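Local atomic coordinates of protein kinase A regulatory subunit, putative (Trypanosoma cruzi, PDB entry 6HYQ), a protein that probably serves as the regulatory subunit of a protein kinase A and binds one guanosine in each of its two cyclic nucleotide-binding domains. Residues 210-215 / 246-251; 91-96 / 120-125. One frame throughout, in Å; residues are numbered along the deposited sequence.

Interaction 1: residues 210-215 / 246-251; sequences VEVIGR and ADVVAT. With GMP (guanosine), chain F.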
loop_
_atom_site.group_PDB
_atom_site.type_symbol
_atom_site.label_atom_id
_atom_site.label_comp_id
_atom_site.label_asym_id
_atom_site.label_seq_id
_atom_site.Cartn_x
_atom_site.Cartn_y
_atom_site.Cartn_z
ATOM N N VAL A 210 -14.763 -2.097 18.129
ATOM C CA VAL A 210 -15.083 -0.694 17.846
ATOM C C VAL A 210 -16.555 -0.527 17.525
ATOM O O VAL A 210 -17.216 -1.450 17.043
ATOM C CB VAL A 210 -14.268 -0.130 16.665
ATOM C CG1 VAL A 210 -12.832 -0.524 16.856
ATOM C CG2 VAL A 210 -14.786 -0.707 15.392
ATOM N N GLU A 211 -17.020 0.701 17.732
ATOM C CA GLU A 211 -18.363 1.123 17.328
ATOM C C GLU A 211 -18.255 2.225 16.260
ATOM O O GLU A 211 -17.421 3.130 16.332
ATOM C CB GLU A 211 -19.198 1.685 18.506
ATOM C CG GLU A 211 -18.587 2.891 19.149
ATOM C CD GLU A 211 -19.318 3.369 20.387
ATOM O OE1 GLU A 211 -18.690 4.133 21.166
ATOM O OE2 GLU A 211 -20.498 2.989 20.592
ATOM N N VAL A 212 -19.179 2.085 15.291
ATOM C CA VAL A 212 -19.375 2.967 14.140
ATOM C C VAL A 212 -20.602 3.812 14.497
ATOM O O VAL A 212 -21.674 3.256 14.730
ATOM C CB VAL A 212 -19.597 2.152 12.865
ATOM C CG1 VAL A 212 -19.779 3.055 11.653
ATOM C CG2 VAL A 212 -18.423 1.109 12.698
ATOM N N ILE A 213 -20.448 5.158 14.605
ATOM C CA ILE A 213 -21.515 6.050 15.073
ATOM C C ILE A 213 -21.816 6.997 13.931
ATOM O O ILE A 213 -21.048 7.940 13.671
ATOM C CB ILE A 213 -21.145 6.825 16.334
ATOM C CG1 ILE A 213 -20.761 5.857 17.464
ATOM C CG2 ILE A 213 -22.322 7.791 16.678
ATOM C CD1 ILE A 213 -20.201 6.504 18.706
ATOM N N GLY A 214 -22.936 6.741 13.243
ATOM C CA GLY A 214 -23.328 7.506 12.088
ATOM C C GLY A 214 -24.136 8.749 12.464
ATOM O O GLY A 214 -24.169 9.193 13.614
ATOM N N ARG A 215 -24.779 9.324 11.462
ATOM C CA ARG A 215 -25.698 10.427 11.684
ATOM C C ARG A 215 -26.994 10.143 10.952
ATOM O O ARG A 215 -26.979 9.820 9.762
ATOM C CB ARG A 215 -25.096 11.736 11.215
ATOM C CG ARG A 215 -23.761 12.079 11.806
ATOM C CD ARG A 215 -23.851 12.423 13.266
ATOM N NE ARG A 215 -22.567 12.828 13.816
ATOM C CZ ARG A 215 -21.706 11.985 14.384
ATOM N NH1 ARG A 215 -21.989 10.710 14.459
ATOM N NH2 ARG A 215 -20.580 12.435 14.890
ATOM N N ALA A 246 -19.254 8.463 9.094
ATOM C CA ALA A 246 -19.467 7.953 10.447
ATOM C C ALA A 246 -18.257 8.209 11.313
ATOM O O ALA A 246 -17.138 8.388 10.793
ATOM C CB ALA A 246 -19.713 6.436 10.447
ATOM N N ASP A 247 -18.493 8.276 12.610
ATOM C CA ASP A 247 -17.433 8.124 13.611
ATOM C C ASP A 247 -17.155 6.646 13.775
ATOM O O ASP A 247 -18.080 5.823 13.739
ATOM C CB ASP A 247 -17.784 8.648 15.014
ATOM C CG ASP A 247 -18.297 10.107 15.059
ATOM O OD1 ASP A 247 -17.693 11.046 14.515
ATOM O OD2 ASP A 247 -19.295 10.335 15.766
ATOM N N VAL A 248 -15.877 6.325 14.057
ATOM C CA VAL A 248 -15.506 5.005 14.517
ATOM C C VAL A 248 -14.764 5.227 15.783
ATOM O O VAL A 248 -13.729 5.960 15.774
ATOM C CB VAL A 248 -14.640 4.219 13.530
ATOM C CG1 VAL A 248 -14.388 2.698 14.131
ATOM C CG2 VAL A 248 -15.260 4.148 12.148
ATOM N N VAL A 249 -15.275 4.639 16.863
ATOM C CA VAL A 249 -14.744 4.852 18.194
ATOM C C VAL A 249 -14.394 3.489 18.872
ATOM O O VAL A 249 -15.201 2.545 18.885
ATOM C CB VAL A 249 -15.714 5.627 19.099
ATOM C CG1 VAL A 249 -15.004 6.012 20.247
ATOM C CG2 VAL A 249 -16.220 6.959 18.426
ATOM N N ALA A 250 -13.246 3.452 19.556
ATOM C CA ALA A 250 -12.866 2.255 20.298
ATOM C C ALA A 250 -13.813 2.067 21.484
ATOM O O ALA A 250 -14.086 3.011 22.227
ATOM C CB ALA A 250 -11.409 2.362 20.795
ATOM N N THR A 251 -14.344 0.866 21.651
ATOM C CA THR A 251 -15.027 0.574 22.899
ATOM C C THR A 251 -14.112 -0.110 23.880
ATOM O O THR A 251 -14.460 -0.180 25.047
ATOM C CB THR A 251 -16.289 -0.302 22.709
ATOM O OG1 THR A 251 -15.962 -1.653 22.312
ATOM C CG2 THR A 251 -17.287 0.372 21.722
HETATM O "O5'" GMP F . -17.373 6.393 7.286
HETATM C "C5'" GMP F . -16.324 6.045 8.194
HETATM C "C4'" GMP F . -16.130 4.551 8.247
HETATM O "O4'" GMP F . -17.169 3.977 9.056
HETATM C "C3'" GMP F . -16.215 3.790 6.932
HETATM O "O3'" GMP F . -15.026 3.855 6.156
HETATM C "C2'" GMP F . -16.554 2.388 7.415
HETATM O "O2'" GMP F . -15.340 1.756 7.864
HETATM C "C1'" GMP F . -17.462 2.695 8.626
HETATM N N9 GMP F . -18.867 2.702 8.265
HETATM C C8 GMP F . -19.486 3.768 7.679
HETATM N N7 GMP F . -20.767 3.446 7.408
HETATM C C5 GMP F . -20.893 2.167 7.760
HETATM C C6 GMP F . -22.067 1.223 7.684
HETATM O O6 GMP F . -23.142 1.579 7.231
HETATM N N1 GMP F . -21.895 -0.083 8.193
HETATM C C2 GMP F . -20.666 -0.564 8.732
HETATM N N2 GMP F . -20.502 -1.951 9.225
HETATM N N3 GMP F . -19.579 0.339 8.765
HETATM C C4 GMP F . -19.722 1.716 8.301
#

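Interaction 2: residues 91-96 / 120-125; sequences ADIIKE and VVATVK. With GMP (guanosine), chain E.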
loop_
_atom_site.group_PDB
_atom_site.type_symbol
_atom_site.label_atom_id
_atom_site.label_comp_id
_atom_site.label_asym_id
_atom_site.label_seq_id
_atom_site.Cartn_x
_atom_site.Cartn_y
_atom_site.Cartn_z
ATOM N N ALA A 91 5.517 -4.670 -17.433
ATOM C CA ALA A 91 6.508 -5.737 -17.497
ATOM C C ALA A 91 5.986 -6.952 -16.733
ATOM O O ALA A 91 5.445 -6.831 -15.635
ATOM C CB ALA A 91 7.884 -5.275 -16.978
ATOM N N ASP A 92 6.165 -8.115 -17.368
ATOM C CA ASP A 92 5.664 -9.422 -16.937
ATOM C C ASP A 92 6.693 -10.078 -16.028
ATOM O O ASP A 92 7.915 -9.953 -16.243
ATOM C CB ASP A 92 5.392 -10.357 -18.131
ATOM C CG ASP A 92 4.228 -9.936 -18.988
ATOM O OD1 ASP A 92 3.336 -9.235 -18.498
ATOM O OD2 ASP A 92 4.196 -10.332 -20.168
ATOM N N ILE A 93 6.189 -10.831 -15.052
ATOM C CA ILE A 93 7.018 -11.700 -14.226
ATOM C C ILE A 93 6.899 -13.126 -14.757
ATOM O O ILE A 93 5.810 -13.699 -14.820
ATOM C CB ILE A 93 6.586 -11.634 -12.739
ATOM C CG1 ILE A 93 6.631 -10.192 -12.181
ATOM C CG2 ILE A 93 7.465 -12.612 -11.880
ATOM C CD1 ILE A 93 7.929 -9.543 -12.169
ATOM N N ILE A 94 8.022 -13.738 -15.067
ATOM C CA ILE A 94 7.994 -15.045 -15.701
ATOM C C ILE A 94 8.870 -15.956 -14.855
ATOM O O ILE A 94 10.092 -15.725 -14.749
ATOM C CB ILE A 94 8.458 -15.019 -17.180
ATOM C CG1 ILE A 94 7.795 -13.843 -17.935
ATOM C CG2 ILE A 94 8.165 -16.397 -17.920
ATOM C CD1 ILE A 94 8.057 -13.748 -19.412
ATOM N N LYS A 95 8.246 -16.977 -14.265
ATOM C CA LYS A 95 8.903 -17.987 -13.446
ATOM C C LYS A 95 8.734 -19.377 -14.082
ATOM O O LYS A 95 7.667 -19.994 -13.987
ATOM C CB LYS A 95 8.320 -17.953 -12.032
ATOM C CG LYS A 95 8.775 -16.759 -11.233
ATOM C CD LYS A 95 9.040 -17.094 -9.787
ATOM C CE LYS A 95 7.746 -17.147 -9.023
ATOM N NZ LYS A 95 7.979 -17.600 -7.652
ATOM N N GLU A 96 9.818 -19.913 -14.649
ATOM C CA GLU A 96 9.802 -21.214 -15.327
ATOM C C GLU A 96 8.906 -21.180 -16.567
ATOM O O GLU A 96 7.931 -21.905 -16.675
ATOM C CB GLU A 96 9.368 -22.329 -14.367
ATOM N N VAL A 120 18.325 -13.442 -8.842
ATOM C CA VAL A 120 17.034 -13.138 -9.434
ATOM C C VAL A 120 16.235 -14.446 -9.472
ATOM O O VAL A 120 16.753 -15.484 -9.889
ATOM C CB VAL A 120 17.185 -12.510 -10.834
ATOM C CG1 VAL A 120 15.822 -12.141 -11.453
ATOM C CG2 VAL A 120 18.121 -11.298 -10.801
ATOM N N VAL A 121 15.005 -14.400 -8.937
ATOM C CA VAL A 121 14.064 -15.517 -8.893
ATOM C C VAL A 121 13.199 -15.584 -10.146
ATOM O O VAL A 121 12.712 -16.659 -10.528
ATOM C CB VAL A 121 13.182 -15.348 -7.639
ATOM C CG1 VAL A 121 12.158 -16.454 -7.540
ATOM C CG2 VAL A 121 14.046 -15.244 -6.363
ATOM N N ALA A 122 12.949 -14.457 -10.779
ATOM C CA ALA A 122 12.024 -14.473 -11.883
ATOM C C ALA A 122 12.507 -13.497 -12.938
ATOM O O ALA A 122 13.218 -12.544 -12.648
ATOM C CB ALA A 122 10.627 -14.118 -11.371
ATOM N N THR A 123 12.111 -13.759 -14.156
ATOM C CA THR A 123 12.469 -12.910 -15.274
ATOM C C THR A 123 11.449 -11.780 -15.459
ATOM O O THR A 123 10.237 -11.974 -15.305
ATOM C CB THR A 123 12.543 -13.771 -16.529
ATOM O OG1 THR A 123 13.621 -14.698 -16.390
ATOM C CG2 THR A 123 12.707 -12.905 -17.795
ATOM N N VAL A 124 11.945 -10.596 -15.820
ATOM C CA VAL A 124 11.098 -9.400 -15.938
ATOM C C VAL A 124 11.202 -8.960 -17.381
ATOM O O VAL A 124 12.274 -8.550 -17.846
ATOM C CB VAL A 124 11.524 -8.270 -14.956
ATOM C CG1 VAL A 124 10.650 -7.042 -15.096
ATOM C CG2 VAL A 124 11.493 -8.747 -13.487
ATOM N N LYS A 125 10.093 -8.975 -18.080
ATOM C CA LYS A 125 10.144 -8.786 -19.509
ATOM C C LYS A 125 9.190 -7.662 -19.850
ATOM O O LYS A 125 7.985 -7.763 -19.604
ATOM C CB LYS A 125 9.802 -10.092 -20.231
ATOM C CG LYS A 125 10.325 -10.219 -21.639
ATOM C CD LYS A 125 10.368 -11.688 -22.092
ATOM C CE LYS A 125 10.904 -11.815 -23.509
ATOM N NZ LYS A 125 11.008 -13.226 -23.974
HETATM O "O5'" GMP E . 12.584 -11.894 -9.301
HETATM C "C5'" GMP E . 12.731 -10.596 -9.858
HETATM C "C4'" GMP E . 11.622 -9.650 -9.440
HETATM O "O4'" GMP E . 10.343 -10.163 -9.898
HETATM C "C3'" GMP E . 11.425 -9.401 -7.936
HETATM O "O3'" GMP E . 12.305 -8.425 -7.423
HETATM C "C2'" GMP E . 9.966 -8.996 -7.824
HETATM O "O2'" GMP E . 9.769 -7.575 -8.046
HETATM C "C1'" GMP E . 9.327 -9.825 -8.952
HETATM N N9 GMP E . 8.830 -11.099 -8.449
HETATM C C8 GMP E . 9.610 -12.186 -8.225
HETATM N N7 GMP E . 8.821 -13.180 -7.806
HETATM C C5 GMP E . 7.590 -12.669 -7.787
HETATM C C6 GMP E . 6.250 -13.267 -7.418
HETATM O O6 GMP E . 6.185 -14.410 -7.036
HETATM N N1 GMP E . 5.087 -12.434 -7.539
HETATM C C2 GMP E . 5.133 -11.070 -7.947
HETATM N N2 GMP E . 3.860 -10.365 -7.974
HETATM N N3 GMP E . 6.378 -10.512 -8.324
HETATM C C4 GMP E . 7.594 -11.369 -8.195
#

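Interaction 1: residues 210-215 / 246-251
Val210 starts the ladder opposite Ala250, a non-hydrogen-bonded antiparallel pair, and rests its CG2 on Val248 CG1 at 3.7 Å. Glu211 then makes two backbone bonds with Val249: Glu211 N to Val249 O is 2.8 Å and Val249 N to Glu211 O is 2.7 Å. The Glu211 side chain, with chi1 at 60°, runs extended alongside Val249, while its CG and CD brush the methyl CG2 of Thr251. Val212 faces the ligand: its CG1 meets N9 of guanosine at 3.5 Å and also packs on Ala246 CB at 3.6 Å, as Val248 CG2 touches the ribose O4' from the partner strand. Ile213 forms the second hydrogen-bonded pair, with Asp247, and in the modelled conformer its CD1 crosses near Val249 CG2. Beyond Gly214, the Arg215 chain folds back at chi2 (-70°) and carries its guanidinium to the buried Asp247. There NH2 forms a salt bridge of 2.6 Å with Asp247 OD2, which sits at the edge of the guanidinium, in its plane; NH2 meets that oxygen on its syn side, and the two flat groups are turned 61° apart. NH1 adds a weak bond to OD2 and a sound one to Gly214 O, which fixes the guanidinium's rotation. Asp247 OD1 is taken by Tyr195 N, so both carboxylate oxygens are engaged. In the sheet, strand 191-193 runs beside 247-250, while strand 221-227 flanks 210-215 on its other edge.

Interaction 2: residues 91-96 / 120-125
Thr123 O is met twice from the opposite strand: Ile94 N gives it a hydrogen bond of 2.8 Å, and Ile93 CA adds a CA-H...O contact at 3.4 Å. The return bond runs from Thr123 N to Ile94 O, and a second such pair joins Asp92 to Lys125, so the ladder is regular antiparallel sheet. Between these two pairs, Ile93 and Val124 turn their side chains to the guanosine. With chi1 at -57° and chi2 at -62°, Ile93 curls its CD1 against the sugar, 3.4 Å from O4', and also rests that methyl on Val124 CG2 at 3.9 Å. Its other branch, CG2, packs on Ala122 CB at 3.5 Å. Lys95 CG also meets the Ala122 methyl, 3.2 Å from CB, a tight carbon pair. The bent Lys95 chain goes on past Val121, leaving NZ 3.7 Å from guanosine O6, beyond hydrogen-bonding distance. Ala122 N makes a weak bond of 3.0 Å to O5' of the nucleoside, while Glu113 takes the neighbouring Val121 N. On the other face, Thr123 OG1 is bound by Ala75 N. These two strands thus offer the guanosine mostly methyl groups, with one weak bond to O5'; further polar grips come from Gly110, Glu111 and Glu113, and the lysine near O6 could at most add mild electrostatic attraction.

Interaction 2 comes first along the chain, and interaction 1 follows in the second domain; their centres lie about 45 Å apart, with nearest atoms about 36 Å apart, on opposite sides of the chain's centre. They share no sheet, yet they are counterparts. Each joins the two central strands, second and fourth along the chain, of a four-stranded antiparallel sheet with order 1-4-2-3, and each backs a guanosine. In both, the connection between the two segments contains two further strands and a short helix (111-116 or 236-239) near the ligand, as expected of repeated cyclic nucleotide-binding domains. The chain therefore carries two separate nucleoside pockets of the same design.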